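Local coordinates for lysozyme (Penaeus vannamei, PDB 6UKC), which probably hydrolyses the beta-1,4 linkages between N-acetylmuramic acid and N-acetylglucosamine in bacterial peptidoglycan, and those within chitodextrins, as a C-type lysozyme of innate immunity, at residues A[27-32]-A[126-130]; A[9-13]-A[129-133]. One frame throughout, in Å; residues are numbered along the deposited sequence.

In the fold
Both contacts fix the C-terminal helix 126-134 to the alpha-helical part of the C-type lysozyme fold, one against helix 24-38 (contact 1), the other against helix 9-20 (contact 2). Their centres lie about 7 Å apart, and Tyr129 and Met130 serve in both. Tyr129 offers one ring face to Cys32 and the opposite one to Lys9, while Met130 reaches Val31 and Ala13. The two partner helices also touch each other here, Val31 CG1 lying 3.6 Å from Lys9 CG. Contact 1 holds one disulfide cysteine, Cys32, and contact 2 a whole disulfide, Cys10-Cys133. Helix 24-38 also carries the glutamate expected to be catalytic, as in other C-type lysozymes, which is not the Glu35 that bonds Tyr129.

Contact 1: A[27-32]-A[126-130]; sequences IKNWVC and LDQYM
Cys32 places its sulfur over one face of the Tyr129 ring, SG standing 4.5 Å from the ring centroid. This sulfur-aromatic contact belongs to the dense half of the interface. With SG anti to the backbone N (chi1 -171°), the cysteine points at helix 126-134, and Cys32 SG also touches Leu126 CD2 at 3.9 Å. Val31 reaches the ring with CG1, 3.7 Å from Tyr129 CE2. That methyl also meets Met130 tip to tip, Val31 CG1 to Met130 SD at 3.7 Å. Met130 is folded at chi2 and chi3, which curls its thioether back towards Val31, while its CG rests 3.6 Å from Lys28 CB.

Lys28 leads from this apolar layer to the wetter side. Its methylenes cross the Leu126 side chain at about a right angle, Lys28 CG to Leu126 CB at 3.7 Å, and the extended chain carries NZ to Asp127. In the resulting salt bridge Lys28 NZ approaches Asp127 OD2 from above the carboxylate plane (3.1 Å, 44° out of it). A water accepts from both Lys28 NZ and Leu126 N, so the first residue of the helix is tied to the lysine through solvent; Asp127 itself is exposed.

Beyond the two segments, Tyr129 OH is hydrogen-bonded to Glu35, and the Cys32 disulfide runs to Cys121 in helix 115-121. The interface thus lies between helices 24-38 and 126-134, where segments 27-32 and 126-130 run at 68° to each other, with helix 9-20 packed against Ile27, Val31 and Met130.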
ATOM      1  N   ILE A  27       7.394   7.010  -4.214  1.00 16.55           N
ATOM      2  CA  ILE A  27       6.069   7.684  -4.379  1.00 16.46           C
ATOM      3  C   ILE A  27       5.362   7.100  -5.616  1.00 17.54           C
ATOM      4  O   ILE A  27       4.214   6.582  -5.468  1.00 17.38           O
ATOM      5  CB  ILE A  27       6.180   9.216  -4.430  1.00 16.52           C
ATOM      6  CG1 ILE A  27       6.503   9.801  -3.048  1.00 16.76           C
ATOM      7  CG2 ILE A  27       4.912   9.839  -5.007  1.00 16.71           C
ATOM      8  CD1 ILE A  27       6.978  11.233  -3.082  1.00 16.32           C
ATOM      9  N   LYS A  28       6.021   7.101  -6.783  1.00 18.76           N
ATOM     10  CA  LYS A  28       5.328   6.660  -8.032  1.00 19.28           C
ATOM     11  C   LYS A  28       4.797   5.234  -7.829  1.00 18.14           C
ATOM     12  O   LYS A  28       3.675   4.931  -8.311  1.00 18.02           O
ATOM     13  CB  LYS A  28       6.240   6.777  -9.257  1.00 19.65           C
ATOM     14  CG  LYS A  28       7.442   5.847  -9.290  1.00 20.49           C
ATOM     15  CD  LYS A  28       8.440   6.279 -10.332  1.00 20.75           C
ATOM     16  CE  LYS A  28       9.443   5.208 -10.700  1.00 20.84           C
ATOM     17  NZ  LYS A  28      10.425   5.760 -11.673  1.00 21.84           N
ATOM     18  N   ASN A  29       5.551   4.401  -7.104  1.00 17.14           N
ATOM     19  CA  ASN A  29       5.156   2.995  -6.843  1.00 16.48           C
ATOM     20  C   ASN A  29       3.982   2.978  -5.852  1.00 16.78           C
ATOM     21  O   ASN A  29       3.043   2.190  -6.085  1.00 16.18           O
ATOM     22  CB  ASN A  29       6.349   2.141  -6.419  1.00 17.51           C
ATOM     23  CG  ASN A  29       7.175   1.683  -7.606  1.00 17.42           C
ATOM     24  OD1 ASN A  29       6.662   0.990  -8.468  1.00 16.69           O
ATOM     25  ND2 ASN A  29       8.427   2.112  -7.697  1.00 18.03           N
ATOM     26  N   TRP A  30       4.013   3.764  -4.767  1.00 16.71           N
ATOM     27  CA  TRP A  30       2.923   3.654  -3.759  1.00 16.82           C
ATOM     28  C   TRP A  30       1.633   4.239  -4.361  1.00 17.15           C
ATOM     29  O   TRP A  30       0.545   3.624  -4.180  1.00 18.31           O
ATOM     30  CB  TRP A  30       3.300   4.279  -2.399  1.00 16.88           C
ATOM     31  CG  TRP A  30       4.332   3.523  -1.615  1.00 17.03           C
ATOM     32  CD1 TRP A  30       5.460   4.055  -1.052  1.00 18.20           C
ATOM     33  CD2 TRP A  30       4.326   2.123  -1.245  1.00 17.67           C
ATOM     34  NE1 TRP A  30       6.171   3.087  -0.387  1.00 18.92           N
ATOM     35  CE2 TRP A  30       5.505   1.889  -0.488  1.00 17.70           C
ATOM     36  CE3 TRP A  30       3.463   1.042  -1.480  1.00 16.88           C
ATOM     37  CZ2 TRP A  30       5.834   0.636   0.023  1.00 17.09           C
ATOM     38  CZ3 TRP A  30       3.798  -0.205  -0.993  1.00 16.94           C
ATOM     39  CH2 TRP A  30       4.959  -0.400  -0.239  1.00 17.69           C
ATOM     40  N   VAL A  31       1.722   5.356  -5.086  1.00 16.62           N
ATOM     41  CA  VAL A  31       0.519   5.975  -5.728  1.00 16.10           C
ATOM     42  C   VAL A  31      -0.163   4.944  -6.654  1.00 16.17           C
ATOM     43  O   VAL A  31      -1.433   4.747  -6.578  1.00 15.71           O
ATOM     44  CB  VAL A  31       0.914   7.258  -6.479  1.00 15.51           C
ATOM     45  CG1 VAL A  31      -0.205   7.776  -7.364  1.00 14.96           C
ATOM     46  CG2 VAL A  31       1.386   8.348  -5.516  1.00 15.31           C
ATOM     47  N   CYS A  32       0.625   4.313  -7.524  1.00 16.69           N
ATOM     48  CA  CYS A  32       0.116   3.333  -8.515  1.00 16.72           C
ATOM     49  C   CYS A  32      -0.580   2.180  -7.769  1.00 16.58           C
ATOM     50  O   CYS A  32      -1.747   1.808  -8.170  1.00 14.77           O
ATOM     51  CB  CYS A  32       1.221   2.804  -9.414  1.00 16.85           C
ATOM     52  SG  CYS A  32       0.561   1.830 -10.787  1.00 17.84           S
ATOM     53  N   LEU A 126       6.246   4.904 -14.748  1.00 17.62           N
ATOM     54  CA  LEU A 126       5.443   5.493 -13.659  1.00 19.24           C
ATOM     55  C   LEU A 126       5.813   6.968 -13.538  1.00 20.03           C
ATOM     56  O   LEU A 126       5.170   7.638 -12.745  1.00 19.12           O
ATOM     57  CB  LEU A 126       5.675   4.722 -12.355  1.00 18.48           C
ATOM     58  CG  LEU A 126       5.261   3.258 -12.390  1.00 17.53           C
ATOM     59  CD1 LEU A 126       5.627   2.542 -11.104  1.00 18.01           C
ATOM     60  CD2 LEU A 126       3.776   3.105 -12.660  1.00 18.19           C
ATOM     61  N   ASP A 127       6.819   7.432 -14.294  1.00 21.66           N
ATOM     62  CA  ASP A 127       7.110   8.882 -14.442  1.00 20.97           C
ATOM     63  C   ASP A 127       6.049   9.503 -15.353  1.00 20.67           C
ATOM     64  O   ASP A 127       5.447  10.516 -14.943  1.00 21.24           O
ATOM     65  CB  ASP A 127       8.567   9.097 -14.825  1.00 22.38           C
ATOM     66  CG  ASP A 127       9.470   8.839 -13.629  1.00 23.77           C
ATOM     67  OD1 ASP A 127       9.214   9.432 -12.550  1.00 24.65           O
ATOM     68  OD2 ASP A 127      10.367   8.005 -13.758  1.00 25.18           O
ATOM     69  N   GLN A 128       5.738   8.872 -16.486  1.00 18.85           N
ATOM     70  CA  GLN A 128       4.554   9.262 -17.302  1.00 18.79           C
ATOM     71  C   GLN A 128       3.282   9.236 -16.431  1.00 18.13           C
ATOM     72  O   GLN A 128       2.554  10.254 -16.393  1.00 17.83           O
ATOM     73  CB  GLN A 128       4.399   8.358 -18.524  1.00 17.97           C
ATOM     74  CG  GLN A 128       3.236   8.805 -19.399  1.00 18.75           C
ATOM     75  CD  GLN A 128       3.389  10.188 -20.001  1.00 17.94           C
ATOM     76  OE1 GLN A 128       4.469  10.665 -20.322  1.00 18.15           O
ATOM     77  NE2 GLN A 128       2.270  10.828 -20.246  1.00 18.84           N
ATOM     78  N   TYR A 129       3.028   8.124 -15.743  1.00 17.63           N
ATOM     79  CA  TYR A 129       1.831   7.921 -14.881  1.00 19.19           C
ATOM     80  C   TYR A 129       1.695   9.087 -13.882  1.00 19.67           C
ATOM     81  O   TYR A 129       0.548   9.589 -13.680  1.00 20.72           O
ATOM     82  CB  TYR A 129       1.903   6.531 -14.230  1.00 19.13           C
ATOM     83  CG  TYR A 129       0.942   6.306 -13.101  1.00 18.64           C
ATOM     84  CD1 TYR A 129      -0.370   5.929 -13.348  1.00 18.94           C
ATOM     85  CD2 TYR A 129       1.342   6.464 -11.781  1.00 19.55           C
ATOM     86  CE1 TYR A 129      -1.273   5.722 -12.313  1.00 18.69           C
ATOM     87  CE2 TYR A 129       0.443   6.278 -10.735  1.00 18.88           C
ATOM     88  CZ  TYR A 129      -0.867   5.914 -11.004  1.00 17.91           C
ATOM     89  OH  TYR A 129      -1.765   5.725 -10.002  1.00 18.04           O
ATOM     90  N   MET A 130       2.818   9.544 -13.306  1.00 19.49           N
ATOM     91  CA  MET A 130       2.852  10.641 -12.304  1.00 20.42           C
ATOM     92  C   MET A 130       2.878  12.027 -12.978  1.00 22.09           C
ATOM     93  O   MET A 130       2.802  13.063 -12.226  1.00 21.93           O
ATOM     94  CB  MET A 130       4.075  10.495 -11.394  1.00 20.95           C
ATOM     95  CG  MET A 130       4.002   9.313 -10.446  1.00 21.22           C
ATOM     96  SD  MET A 130       2.508   9.332  -9.417  1.00 22.33           S
ATOM     97  CE  MET A 130       2.655  10.958  -8.686  1.00 22.10           C
TER
HETATM   98  O   HOH W   1       9.021   4.385 -13.948  1.00 13.91           O

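Contact 2: A[9-13]-A[129-133]; sequences KCEFA and YMAEC
Lys9 holds its ammonium over the centre of the Tyr129 ring, NZ lying 3.6 Å from the centroid, a cation-pi contact in which CE adds a CH-pi touch on the same face. Cys32, a residue of helix 24-38, lies on the other face. The second flat group is the Glu132 carboxylate: Lys9 NZ forms a salt bridge with Glu132 OE1 at 3.1 Å, on the anti side and 24° out of the carboxylate plane.

Lys9 illustrates how one ammonium can serve several partners. Its CG is anti to the backbone N (chi1 170°), which sends the straight chain across to helix 126-134. There it sits as a knob in a hole formed by Tyr129, Met130, Glu132 and Cys133, and Lys9 NZ donates to Tyr129 O at 2.6 Å, from above the carbonyl plane. The helix is kinked here: Cys133 N bonds to Met130 O, which leaves Tyr129 O without the regular bond from Cys133 N, and it accepts from the lysine instead. The aromatic face, the carboxylate and the carbonyl would together favour a charged lysine here.

One residue on, at Cys10, the covalent link is made. Cys10 SG joins Cys133 SG at 2.0 Å, with a left-handed chi3 of -81°, and their CA atoms, 5.0 Å apart, are the closest between the segments. Glu132 CG packs on Cys10 SG at 4.0 Å. On the buried side, Ala13 CB meets Met130 CE at 3.6 Å.

A disulfide between the first helix and the last, here where segments 9-13 and 129-133 meet almost perpendicularly, is characteristic of the C-type lysozyme and alpha-lactalbumin fold, where it joins regions near the two ends of the chain.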
ATOM      1  N   LYS A   9      -5.267  11.362  -6.293  1.00 19.79           N
ATOM      2  CA  LYS A   9      -3.961  10.752  -6.668  1.00 19.32           C
ATOM      3  C   LYS A   9      -2.802  11.726  -6.367  1.00 18.38           C
ATOM      4  O   LYS A   9      -1.844  11.337  -5.688  1.00 17.10           O
ATOM      5  CB  LYS A   9      -4.027  10.350  -8.144  1.00 18.70           C
ATOM      6  CG  LYS A   9      -2.714   9.921  -8.772  1.00 18.99           C
ATOM      7  CD  LYS A   9      -2.848   9.696 -10.261  1.00 19.15           C
ATOM      8  CE  LYS A   9      -1.513   9.581 -10.967  1.00 19.32           C
ATOM      9  NZ  LYS A   9      -1.695   9.211 -12.391  1.00 20.19           N
ATOM     10  N   CYS A  10      -2.861  12.944  -6.894  1.00 18.97           N
ATOM     11  CA  CYS A  10      -1.832  13.999  -6.692  1.00 18.42           C
ATOM     12  C   CYS A  10      -1.823  14.423  -5.221  1.00 18.22           C
ATOM     13  O   CYS A  10      -0.728  14.645  -4.691  1.00 20.22           O
ATOM     14  CB  CYS A  10      -2.067  15.175  -7.629  1.00 17.74           C
ATOM     15  SG  CYS A  10      -2.015  14.656  -9.362  1.00 19.51           S
ATOM     16  N   GLU A  11      -2.979  14.478  -4.564  1.00 18.47           N
ATOM     17  CA  GLU A  11      -3.051  14.780  -3.106  1.00 18.31           C
ATOM     18  C   GLU A  11      -2.275  13.718  -2.316  1.00 18.16           C
ATOM     19  O   GLU A  11      -1.522  14.039  -1.381  1.00 18.47           O
ATOM     20  CB  GLU A  11      -4.505  14.792  -2.677  1.00 18.45           C
ATOM     21  CG  GLU A  11      -4.692  15.216  -1.233  1.00 20.38           C
ATOM     22  CD  GLU A  11      -6.060  14.875  -0.674  1.00 20.02           C
ATOM     23  OE1 GLU A  11      -6.232  14.993   0.523  1.00 21.43           O
ATOM     24  OE2 GLU A  11      -6.946  14.495  -1.458  1.00 22.33           O
ATOM     25  N   PHE A  12      -2.454  12.466  -2.686  1.00 18.43           N
ATOM     26  CA  PHE A  12      -1.763  11.325  -2.058  1.00 18.67           C
ATOM     27  C   PHE A  12      -0.270  11.421  -2.380  1.00 20.05           C
ATOM     28  O   PHE A  12       0.543  11.237  -1.427  1.00 20.23           O
ATOM     29  CB  PHE A  12      -2.377  10.008  -2.513  1.00 17.62           C
ATOM     30  CG  PHE A  12      -1.829   8.802  -1.807  1.00 17.47           C
ATOM     31  CD1 PHE A  12      -1.897   8.698  -0.429  1.00 17.24           C
ATOM     32  CD2 PHE A  12      -1.225   7.788  -2.518  1.00 17.04           C
ATOM     33  CE1 PHE A  12      -1.393   7.587   0.218  1.00 16.96           C
ATOM     34  CE2 PHE A  12      -0.703   6.688  -1.863  1.00 17.05           C
ATOM     35  CZ  PHE A  12      -0.792   6.586  -0.501  1.00 16.17           C
ATOM     36  N   ALA A  13       0.089  11.706  -3.643  1.00 20.79           N
ATOM     37  CA  ALA A  13       1.515  11.895  -4.027  1.00 21.01           C
ATOM     38  C   ALA A  13       2.156  13.000  -3.173  1.00 20.18           C
ATOM     39  O   ALA A  13       3.261  12.742  -2.621  1.00 20.57           O
ATOM     40  CB  ALA A  13       1.659  12.196  -5.506  1.00 20.94           C
ATOM     41  N   TYR A 129       3.028   8.124 -15.743  1.00 17.63           N
ATOM     42  CA  TYR A 129       1.831   7.921 -14.881  1.00 19.19           C
ATOM     43  C   TYR A 129       1.695   9.087 -13.882  1.00 19.67           C
ATOM     44  O   TYR A 129       0.548   9.589 -13.680  1.00 20.72           O
ATOM     45  CB  TYR A 129       1.903   6.531 -14.230  1.00 19.13           C
ATOM     46  CG  TYR A 129       0.942   6.306 -13.101  1.00 18.64           C
ATOM     47  CD1 TYR A 129      -0.370   5.929 -13.348  1.00 18.94           C
ATOM     48  CD2 TYR A 129       1.342   6.464 -11.781  1.00 19.55           C
ATOM     49  CE1 TYR A 129      -1.273   5.722 -12.313  1.00 18.69           C
ATOM     50  CE2 TYR A 129       0.443   6.278 -10.735  1.00 18.88           C
ATOM     51  CZ  TYR A 129      -0.867   5.914 -11.004  1.00 17.91           C
ATOM     52  OH  TYR A 129      -1.765   5.725 -10.002  1.00 18.04           O
ATOM     53  N   MET A 130       2.818   9.544 -13.306  1.00 19.49           N
ATOM     54  CA  MET A 130       2.852  10.641 -12.304  1.00 20.42           C
ATOM     55  C   MET A 130       2.878  12.027 -12.978  1.00 22.09           C
ATOM     56  O   MET A 130       2.802  13.063 -12.226  1.00 21.93           O
ATOM     57  CB  MET A 130       4.075  10.495 -11.394  1.00 20.95           C
ATOM     58  CG  MET A 130       4.002   9.313 -10.446  1.00 21.22           C
ATOM     59  SD  MET A 130       2.508   9.332  -9.417  1.00 22.33           S
ATOM     60  CE  MET A 130       2.655  10.958  -8.686  1.00 22.10           C
ATOM     61  N   ALA A 131       2.958  12.092 -14.316  1.00 21.00           N
ATOM     62  CA  ALA A 131       3.170  13.369 -15.036  1.00 22.10           C
ATOM     63  C   ALA A 131       2.054  14.368 -14.682  1.00 23.05           C
ATOM     64  O   ALA A 131       2.361  15.561 -14.503  1.00 25.07           O
ATOM     65  CB  ALA A 131       3.290  13.144 -16.523  1.00 21.26           C
ATOM     66  N   GLU A 132       0.807  13.923 -14.548  1.00 24.26           N
ATOM     67  CA  GLU A 132      -0.312  14.856 -14.255  1.00 25.15           C
ATOM     68  C   GLU A 132      -0.122  15.469 -12.865  1.00 24.62           C
ATOM     69  O   GLU A 132      -0.709  16.531 -12.657  1.00 25.85           O
ATOM     70  CB  GLU A 132      -1.668  14.165 -14.312  1.00 26.97           C
ATOM     71  CG  GLU A 132      -1.904  13.269 -13.118  1.00 29.07           C
ATOM     72  CD  GLU A 132      -3.331  12.783 -13.040  1.00 29.74           C
ATOM     73  OE1 GLU A 132      -3.533  11.558 -13.199  1.00 30.93           O
ATOM     74  OE2 GLU A 132      -4.230  13.635 -12.859  1.00 30.50           O
ATOM     75  N   CYS A 133       0.634  14.830 -11.953  1.00 23.44           N
ATOM     76  CA  CYS A 133       0.935  15.400 -10.604  1.00 23.73           C
ATOM     77  C   CYS A 133       2.266  16.160 -10.586  1.00 24.64           C
ATOM     78  O   CYS A 133       2.327  17.209  -9.933  1.00 25.97           O
ATOM     79  CB  CYS A 133       1.008  14.336  -9.523  1.00 21.37           C
ATOM     80  SG  CYS A 133      -0.484  13.329  -9.420  1.00 19.29           S
TER